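Local structure of 3-oxoacyl-[acyl-carrier-protein] synthase 2 (Rickettsia rickettsii, 4JGA) at residues Ala100-Ala105 / Ala258-Leu263; Ala241-Asp246 / Asn390-Met395; Ser128-Leu133 / Gly211-Val216. The protein probably catalyses the condensation of acyl groups with malonyl-acyl-carrier protein during fatty acid chain elongation. All coordinates share one frame; numbering follows the deposited sequence.

Contact 1. Residues Ala100-Ala105 / Ala258-Leu263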
loop_
_atom_site.group_PDB
_atom_site.type_symbol
_atom_site.label_atom_id
_atom_site.label_comp_id
_atom_site.label_asym_id
_atom_site.label_seq_id
_atom_site.Cartn_x
_atom_site.Cartn_y
_atom_site.Cartn_z
ATOM N N ALA A 100 16.216 4.090 8.581
ATOM C CA ALA A 100 16.898 5.111 9.348
ATOM C C ALA A 100 15.900 5.977 10.159
ATOM O O ALA A 100 16.088 6.197 11.358
ATOM C CB ALA A 100 17.763 5.968 8.430
ATOM N N ALA A 101 14.844 6.457 9.509
ATOM C CA ALA A 101 13.856 7.268 10.212
ATOM C C ALA A 101 13.134 6.448 11.321
ATOM O O ALA A 101 12.881 6.946 12.419
ATOM C CB ALA A 101 12.863 7.873 9.240
ATOM N N ALA A 102 12.819 5.201 11.042
ATOM C CA ALA A 102 12.124 4.366 12.001
ATOM C C ALA A 102 13.028 4.051 13.197
ATOM O O ALA A 102 12.567 4.003 14.317
ATOM C CB ALA A 102 11.667 3.089 11.356
ATOM N N THR A 103 14.312 3.861 12.929
ATOM C CA THR A 103 15.273 3.575 13.987
ATOM C C THR A 103 15.341 4.783 14.948
ATOM O O THR A 103 15.214 4.610 16.164
ATOM C CB THR A 103 16.658 3.245 13.421
ATOM O OG1 THR A 103 16.578 2.017 12.667
ATOM C CG2 THR A 103 17.677 3.115 14.557
ATOM N N GLU A 104 15.450 5.981 14.388
ATOM C CA GLU A 104 15.404 7.177 15.192
ATOM C C GLU A 104 14.071 7.282 16.015
ATOM O O GLU A 104 14.092 7.555 17.231
ATOM C CB GLU A 104 15.601 8.423 14.318
ATOM C CG GLU A 104 15.649 9.701 15.166
ATOM C CD GLU A 104 15.745 10.995 14.384
ATOM O OE1 GLU A 104 15.609 11.004 13.147
ATOM O OE2 GLU A 104 15.921 12.053 15.062
ATOM N N ALA A 105 12.921 7.060 15.360
ATOM C CA ALA A 105 11.643 7.144 16.039
ATOM C C ALA A 105 11.519 6.125 17.166
ATOM O O ALA A 105 11.097 6.464 18.265
ATOM C CB ALA A 105 10.498 6.971 15.068
ATOM N N ALA A 258 12.564 10.324 4.431
ATOM C CA ALA A 258 11.578 9.601 5.184
ATOM C C ALA A 258 11.187 10.326 6.464
ATOM O O ALA A 258 11.960 11.128 7.048
ATOM C CB ALA A 258 12.081 8.187 5.494
ATOM N N GLY A 259 9.990 10.014 6.907
ATOM C CA GLY A 259 9.438 10.495 8.157
ATOM C C GLY A 259 8.640 9.370 8.794
ATOM O O GLY A 259 7.740 8.832 8.187
ATOM N N VAL A 260 9.025 8.994 10.005
ATOM C CA VAL A 260 8.397 7.910 10.729
ATOM C C VAL A 260 8.095 8.360 12.131
ATOM O O VAL A 260 8.892 9.072 12.746
ATOM C CB VAL A 260 9.287 6.660 10.743
ATOM C CG1 VAL A 260 8.630 5.568 11.565
ATOM C CG2 VAL A 260 9.494 6.166 9.317
ATOM N N VAL A 261 6.948 7.919 12.650
ATOM C CA VAL A 261 6.551 8.172 14.047
ATOM C C VAL A 261 6.188 6.883 14.771
ATOM O O VAL A 261 5.885 5.865 14.145
ATOM C CB VAL A 261 5.377 9.189 14.140
ATOM C CG1 VAL A 261 5.754 10.524 13.497
ATOM C CG2 VAL A 261 4.103 8.656 13.485
ATOM N N VAL A 262 6.272 6.938 16.089
ATOM C CA VAL A 262 5.669 5.955 16.963
ATOM C C VAL A 262 4.380 6.564 17.519
ATOM O O VAL A 262 4.383 7.655 18.100
ATOM C CB VAL A 262 6.596 5.544 18.123
ATOM C CG1 VAL A 262 5.982 4.435 18.959
ATOM C CG2 VAL A 262 7.955 5.097 17.563
ATOM N N LEU A 263 3.283 5.840 17.266
ATOM C CA LEU A 263 1.981 6.112 17.860
ATOM C C LEU A 263 1.685 5.060 18.907
ATOM O O LEU A 263 2.070 3.898 18.780
ATOM C CB LEU A 263 0.865 6.115 16.821
ATOM C CG LEU A 263 1.012 7.057 15.620
ATOM C CD1 LEU A 263 -0.275 6.969 14.800
ATOM C CD2 LEU A 263 1.333 8.506 16.018
#

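Contact 2. Residues Ala241-Asp246 / Asn390-Met395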
loop_
_atom_site.group_PDB
_atom_site.type_symbol
_atom_site.label_atom_id
_atom_site.label_comp_id
_atom_site.label_asym_id
_atom_site.label_seq_id
_atom_site.Cartn_x
_atom_site.Cartn_y
_atom_site.Cartn_z
ATOM N N ALA A 241 13.264 27.652 -6.498
ATOM C CA ALA A 241 12.292 26.938 -7.350
ATOM C C ALA A 241 10.968 26.689 -6.668
ATOM O O ALA A 241 9.904 26.880 -7.278
ATOM C CB ALA A 241 12.873 25.608 -7.834
ATOM N N SER A 242 11.031 26.205 -5.435
ATOM C CA SER A 242 9.832 25.761 -4.725
ATOM C C SER A 242 9.250 26.990 -3.993
ATOM O O SER A 242 9.796 27.440 -2.979
ATOM C CB SER A 242 10.168 24.633 -3.771
ATOM O OG SER A 242 9.019 24.056 -3.207
ATOM N N ARG A 243 8.160 27.533 -4.549
ATOM C CA ARG A 243 7.611 28.829 -4.128
ATOM C C ARG A 243 6.083 28.807 -4.013
ATOM O O ARG A 243 5.370 29.495 -4.749
ATOM C CB ARG A 243 8.109 29.948 -5.055
ATOM C CG ARG A 243 7.962 29.696 -6.543
ATOM C CD ARG A 243 8.938 30.555 -7.351
ATOM N NE ARG A 243 8.946 31.953 -6.927
ATOM C CZ ARG A 243 9.957 32.617 -6.345
ATOM N NH1 ARG A 243 11.137 32.061 -6.092
ATOM N NH2 ARG A 243 9.778 33.892 -6.006
ATOM N N PRO A 244 5.579 28.029 -3.042
ATOM C CA PRO A 244 4.139 27.851 -2.907
ATOM C C PRO A 244 3.393 29.172 -2.755
ATOM O O PRO A 244 3.817 30.052 -2.007
ATOM C CB PRO A 244 3.988 26.959 -1.660
ATOM C CG PRO A 244 5.339 26.304 -1.511
ATOM C CD PRO A 244 6.316 27.361 -1.963
ATOM N N TRP A 245 2.313 29.282 -3.519
ATOM C CA TRP A 245 1.431 30.449 -3.607
ATOM C C TRP A 245 2.076 31.716 -4.181
ATOM O O TRP A 245 1.440 32.776 -4.193
ATOM C CB TRP A 245 0.745 30.726 -2.272
ATOM C CG TRP A 245 0.098 29.526 -1.706
ATOM C CD1 TRP A 245 -1.048 28.883 -2.164
ATOM C CD2 TRP A 245 0.532 28.789 -0.570
ATOM N NE1 TRP A 245 -1.322 27.779 -1.365
ATOM C CE2 TRP A 245 -0.381 27.705 -0.384
ATOM C CE3 TRP A 245 1.601 28.921 0.317
ATOM C CZ2 TRP A 245 -0.238 26.795 0.635
ATOM C CZ3 TRP A 245 1.724 28.005 1.338
ATOM C CH2 TRP A 245 0.815 26.975 1.503
ATOM N N ASP A 246 3.339 31.617 -4.626
ATOM C CA ASP A 246 4.031 32.739 -5.253
ATOM C C ASP A 246 3.579 32.809 -6.713
ATOM O O ASP A 246 3.332 31.780 -7.357
ATOM C CB ASP A 246 5.544 32.585 -5.191
ATOM C CG ASP A 246 6.269 33.819 -5.687
ATOM O OD1 ASP A 246 6.437 34.764 -4.874
ATOM O OD2 ASP A 246 6.662 33.836 -6.895
ATOM N N ASN A 390 10.436 31.659 -0.257
ATOM C CA ASN A 390 10.227 32.125 -1.637
ATOM C C ASN A 390 8.896 32.839 -1.915
ATOM O O ASN A 390 8.604 33.168 -3.057
ATOM C CB ASN A 390 10.438 30.984 -2.650
ATOM C CG ASN A 390 11.855 30.443 -2.615
ATOM O OD1 ASN A 390 12.799 31.219 -2.537
ATOM N ND2 ASN A 390 12.013 29.119 -2.627
ATOM N N LEU A 391 8.133 33.125 -0.869
ATOM C CA LEU A 391 6.852 33.786 -1.041
ATOM C C LEU A 391 7.079 35.285 -1.140
ATOM O O LEU A 391 6.821 36.055 -0.209
ATOM C CB LEU A 391 5.890 33.400 0.080
ATOM C CG LEU A 391 4.434 33.866 -0.084
ATOM C CD1 LEU A 391 3.916 33.613 -1.495
ATOM C CD2 LEU A 391 3.558 33.196 0.982
ATOM N N ASP A 392 7.581 35.683 -2.313
ATOM C CA ASP A 392 8.001 37.046 -2.576
ATOM C C ASP A 392 6.863 37.858 -3.141
ATOM O O ASP A 392 6.740 39.049 -2.846
ATOM C CB ASP A 392 9.144 37.047 -3.595
ATOM C CG ASP A 392 10.362 36.282 -3.115
ATOM O OD1 ASP A 392 10.688 36.393 -1.924
ATOM O OD2 ASP A 392 10.987 35.571 -3.924
ATOM N N THR A 393 6.037 37.222 -3.971
ATOM C CA THR A 393 4.942 37.900 -4.635
ATOM C C THR A 393 3.680 37.044 -4.525
ATOM O O THR A 393 3.327 36.301 -5.451
ATOM C CB THR A 393 5.305 38.198 -6.094
ATOM O OG1 THR A 393 6.670 38.621 -6.149
ATOM C CG2 THR A 393 4.403 39.311 -6.650
ATOM N N PRO A 394 2.974 37.169 -3.390
ATOM C CA PRO A 394 1.857 36.248 -3.146
ATOM C C PRO A 394 0.761 36.380 -4.206
ATOM O O PRO A 394 0.457 37.484 -4.659
ATOM C CB PRO A 394 1.333 36.667 -1.756
ATOM C CG PRO A 394 2.303 37.668 -1.204
ATOM C CD PRO A 394 3.070 38.234 -2.371
ATOM N N MET A 395 0.147 35.261 -4.580
ATOM C CA MET A 395 -0.975 35.315 -5.515
ATOM C C MET A 395 -2.099 36.177 -4.929
ATOM O O MET A 395 -2.212 36.345 -3.714
ATOM C CB MET A 395 -1.472 33.908 -5.910
ATOM C CG MET A 395 -1.904 33.027 -4.750
ATOM S SD MET A 395 -2.030 31.293 -5.220
ATOM C CE MET A 395 -3.433 31.366 -6.336
HETATM O O HOH W 1 12.771 33.581 -4.172
HETATM O O HOH W 2 7.528 36.383 -7.430
#

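Contact 3. Residues Ser128-Leu133 / Gly211-Val216. With EDO (1,2-ethanediol), chain D.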
loop_
_atom_site.group_PDB
_atom_site.type_symbol
_atom_site.label_atom_id
_atom_site.label_comp_id
_atom_site.label_asym_id
_atom_site.label_seq_id
_atom_site.Cartn_x
_atom_site.Cartn_y
_atom_site.Cartn_z
ATOM N N SER A 128 5.409 3.849 0.838
ATOM C CA SER A 128 6.087 4.646 -0.172
ATOM C C SER A 128 5.098 4.875 -1.315
ATOM O O SER A 128 4.179 4.094 -1.499
ATOM C CB SER A 128 7.327 3.912 -0.678
ATOM O OG SER A 128 8.091 4.745 -1.543
ATOM N N GLY A 129 5.249 5.958 -2.054
ATOM C CA GLY A 129 4.352 6.210 -3.187
ATOM C C GLY A 129 4.730 5.380 -4.394
ATOM O O GLY A 129 3.868 4.788 -5.071
ATOM N N ILE A 130 6.033 5.364 -4.675
ATOM C CA ILE A 130 6.587 4.638 -5.816
ATOM C C ILE A 130 7.467 3.488 -5.366
ATOM O O ILE A 130 7.543 2.502 -6.048
ATOM C CB ILE A 130 7.404 5.550 -6.736
ATOM C CG1 ILE A 130 6.633 6.829 -6.963
ATOM C CG2 ILE A 130 7.664 4.866 -8.089
ATOM C CD1 ILE A 130 7.297 7.776 -7.949
ATOM N N GLY A 131 8.103 3.582 -4.212
ATOM C CA GLY A 131 8.882 2.450 -3.728
ATOM C C GLY A 131 10.241 2.306 -4.430
ATOM O O GLY A 131 10.994 3.282 -4.563
ATOM N N GLY A 132 10.542 1.084 -4.888
ATOM C CA GLY A 132 11.893 0.717 -5.285
ATOM C C GLY A 132 12.196 1.029 -6.726
ATOM O O GLY A 132 12.586 0.135 -7.519
ATOM N N LEU A 133 11.993 2.283 -7.081
ATOM C CA LEU A 133 12.076 2.736 -8.465
ATOM C C LEU A 133 13.464 2.557 -9.051
ATOM O O LEU A 133 13.610 1.994 -10.141
ATOM C CB LEU A 133 11.641 4.187 -8.566
ATOM C CG LEU A 133 11.689 4.756 -9.975
ATOM C CD1 LEU A 133 10.838 3.914 -10.909
ATOM C CD2 LEU A 133 11.277 6.212 -9.987
ATOM N N GLY A 211 6.239 7.151 6.021
ATOM C CA GLY A 211 6.544 7.021 4.609
ATOM C C GLY A 211 7.985 7.341 4.291
ATOM O O GLY A 211 8.686 8.075 5.032
ATOM N N ALA A 212 8.417 6.744 3.189
ATOM C CA ALA A 212 9.773 6.888 2.694
ATOM C C ALA A 212 9.757 6.871 1.154
ATOM O O ALA A 212 8.967 6.157 0.534
ATOM C CB ALA A 212 10.628 5.756 3.228
ATOM N N GLU A 213 10.663 7.624 0.548
ATOM C CA GLU A 213 10.716 7.773 -0.906
ATOM C C GLU A 213 12.127 8.136 -1.381
ATOM O O GLU A 213 12.821 8.930 -0.745
ATOM C CB GLU A 213 9.737 8.847 -1.362
ATOM C CG GLU A 213 9.315 8.695 -2.828
ATOM C CD GLU A 213 8.157 7.755 -3.019
ATOM O OE1 GLU A 213 7.082 8.000 -2.397
ATOM O OE2 GLU A 213 8.314 6.789 -3.811
ATOM N N ALA A 214 12.531 7.502 -2.478
ATOM C CA ALA A 214 13.766 7.772 -3.182
ATOM C C ALA A 214 13.460 7.801 -4.667
ATOM O O ALA A 214 13.814 6.894 -5.406
ATOM C CB ALA A 214 14.814 6.713 -2.864
ATOM N N PRO A 215 12.774 8.858 -5.115
ATOM C CA PRO A 215 12.231 8.843 -6.451
ATOM C C PRO A 215 13.086 9.587 -7.477
ATOM O O PRO A 215 12.718 9.632 -8.659
ATOM C CB PRO A 215 10.951 9.610 -6.257
ATOM C CG PRO A 215 11.367 10.718 -5.311
ATOM C CD PRO A 215 12.389 10.083 -4.403
ATOM N N VAL A 216 14.191 10.181 -7.038
ATOM C CA VAL A 216 15.002 10.998 -7.919
ATOM C C VAL A 216 15.969 10.093 -8.701
ATOM O O VAL A 216 17.131 9.908 -8.318
ATOM C CB VAL A 216 15.757 12.110 -7.156
ATOM C CG1 VAL A 216 16.466 13.047 -8.126
ATOM C CG2 VAL A 216 14.777 12.891 -6.275
HETATM C C1 EDO D . 5.795 -0.822 -6.556
HETATM O O1 EDO D . 6.626 -2.006 -6.646
HETATM C C2 EDO D . 6.451 0.219 -7.406
HETATM O O2 EDO D . 5.620 1.325 -7.668
HETATM O O HOH W 3 10.769 5.893 -3.979
#

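Contact 1. Residues Ala100-Ala105 / Ala258-Leu263
Ala101, Ala102 and Ala105 lay one flank of helix 93-109 against Val260 and its neighbours on strand 257-265, the two segments running 30° from parallel with their axes only 6.9 Å apart at closest approach. This is helix-on-sheet packing in a fold of the thiolase type, and the closeness follows from the small side chains: the helix meets the sheet with alanine methyls. Val260 is the centre of the fit. Its CG1 lies anti to the backbone N (chi1 177°), which sends CG1 towards Ala102 CA and CG2 towards the methyl of Ala101. Val260 CG1 comes up under Ala102 CA at 3.7 Å and also touches the methyl of Ala102, while Val260 CG2 meets Ala101 CB at 3.8 Å. Towards the start of the strand the same Ala101 methyl abuts Ala258 CB tip to tip, again at 3.8 Å. One helical turn on, Ala105 CB settles over the strand backbone and reaches Val260 O at 3.5 Å, with Val262 CG2 next to it at 4.0 Å. The interface is buried, and the side chains that meet in it are all apolar; the polar side chains of Thr103 and Glu104 are engaged elsewhere, Thr103 with Val99 O and Lys171, Glu104 with the backbone N of Leu25 and of Val33. On the reverse face of the strand, Val261 and Leu263 pack against helix 187-200, so the sheet is sandwiched here between two helices. At the far end of the contact, Val262 CG2 lies 3.5 Å from the carbonyl oxygen Ala105 O, a methyl pressed on the helix backbone itself.

Contact 2. Residues Ala241-Asp246 / Asn390-Met395
Arg243 joins the two loops electrostatically, its guanidinium linking Asp246 in its own segment to Asp392 across the contact. Arg243 NE points at Asp246 OD2 (3.0 Å), which lies in the guanidinium plane, whereas Arg243 NH2 reaches Asp392 OD2, which sits somewhat out of that plane, at 2.9 Å. The carbonyl of Asn390 rests over one guanidinium face, and NH1 bonds to Lys240 O and to a water shared with Asn390 OD1 and Asp392 OD2.

Among the hydrogen bonds, Asp246 OD1 receives Thr393 N at 2.6 Å and, weakly, Asp392 N, so that one carboxylate holds the arginine with one oxygen and the facing backbone with the other. Asn390 ND2 gives an almost straight bond to Ser242 O (2.8 Å, 175° at the hydrogen). Met395 N meets Trp245 O at 2.8 Å; together with the bridged backbones of Asp246 and Pro394 this closes the other end, just where a type II turn from Arg243 to Asp246 presents that carbonyl.

Apolar contacts are fewer. Leu391 CD1 lies 4.4 Å from Trp245 CB, and Met395 SD approaches the indole edge, 4.0 Å from Trp245 CD1, a Met-aromatic contact.

The pairing joins the loop between helix 218-226 and strand 257-265 to the one between strands 384-385 and 408-409, with Trp245 leaning on Leu338 of helix 331-345 and on Ala325 of the potassium site.

Contact 3. Residues Ser128-Leu133 / Gly211-Val216
Glu213 leaves strand 206-213 with CG anti to its backbone N (chi1 -157°), then bends sharply at chi2 (86°), and this swings its carboxylate up to the loop at Ser128-Gly131; Ser128, with OG likewise anti to its N (chi1 -173°), comes down to meet the strand. The carboxylate is gripped by three successive backbone N-H groups. Gly129 N bonds to Glu213 OE1 at 2.8 Å from the syn side. Ile130 N uses the syn lone pair of Glu213 OE2, also at 2.8 Å, and Gly131 N reaches the same Glu213 OE2 at 3.2 Å, tilted out of the carboxylate plane. A water adds to the load on OE2, spanning it to Gly131 O and Ala214 N, while OE1 has a further donor in Gly366 N. So many donors would favour a negative charge on the buried group.

Ser128 OG plays two roles: it donates to Ala212 O at 2.7 Å, in the carbonyl plane, and accepts from Gly131 N at 2.9 Å, an ST motif that curls the loop around the carboxylate. Gly131 thus has its N-H divided between two acceptors, and its backbone angles are ones that call for glycine. The one apolar side-chain pair is Ile130 CD1 with Pro215 CB at 4.4 Å; Leu133 CD2 rests 3.9 Å from the carbonyl oxygen Pro215 O.

Ile130 also packs on Leu160, and Leu133 on Ile136, both of the second subunit, which puts the contact beside the dimer interface. Within the chain, the loop links strand 122-127 to helix 133-146, with Ile130 and Leu133 touching helix 218-226.

Along the chain, contact 3 is nested inside the loop closed by contact 1, while contact 2 opens after contact 3 has closed and its segments alternate with those of contact 1. Contacts 1 and 3, their centres about 16 Å apart, share one mixed sheet: strands 206-213 and 257-265 are antiparallel neighbours, and Gly259 N probably bonds to Gly211 O at 3.0 Å. Contact 2 stands apart, its centre about 30 Å from that of contact 1 and about 27 Å from that of contact 3. It joins the N-terminal and C-terminal synthase domains, whereas the other two tie together elements of the N-terminal one, from its helix-covered sheet towards the subunit interface.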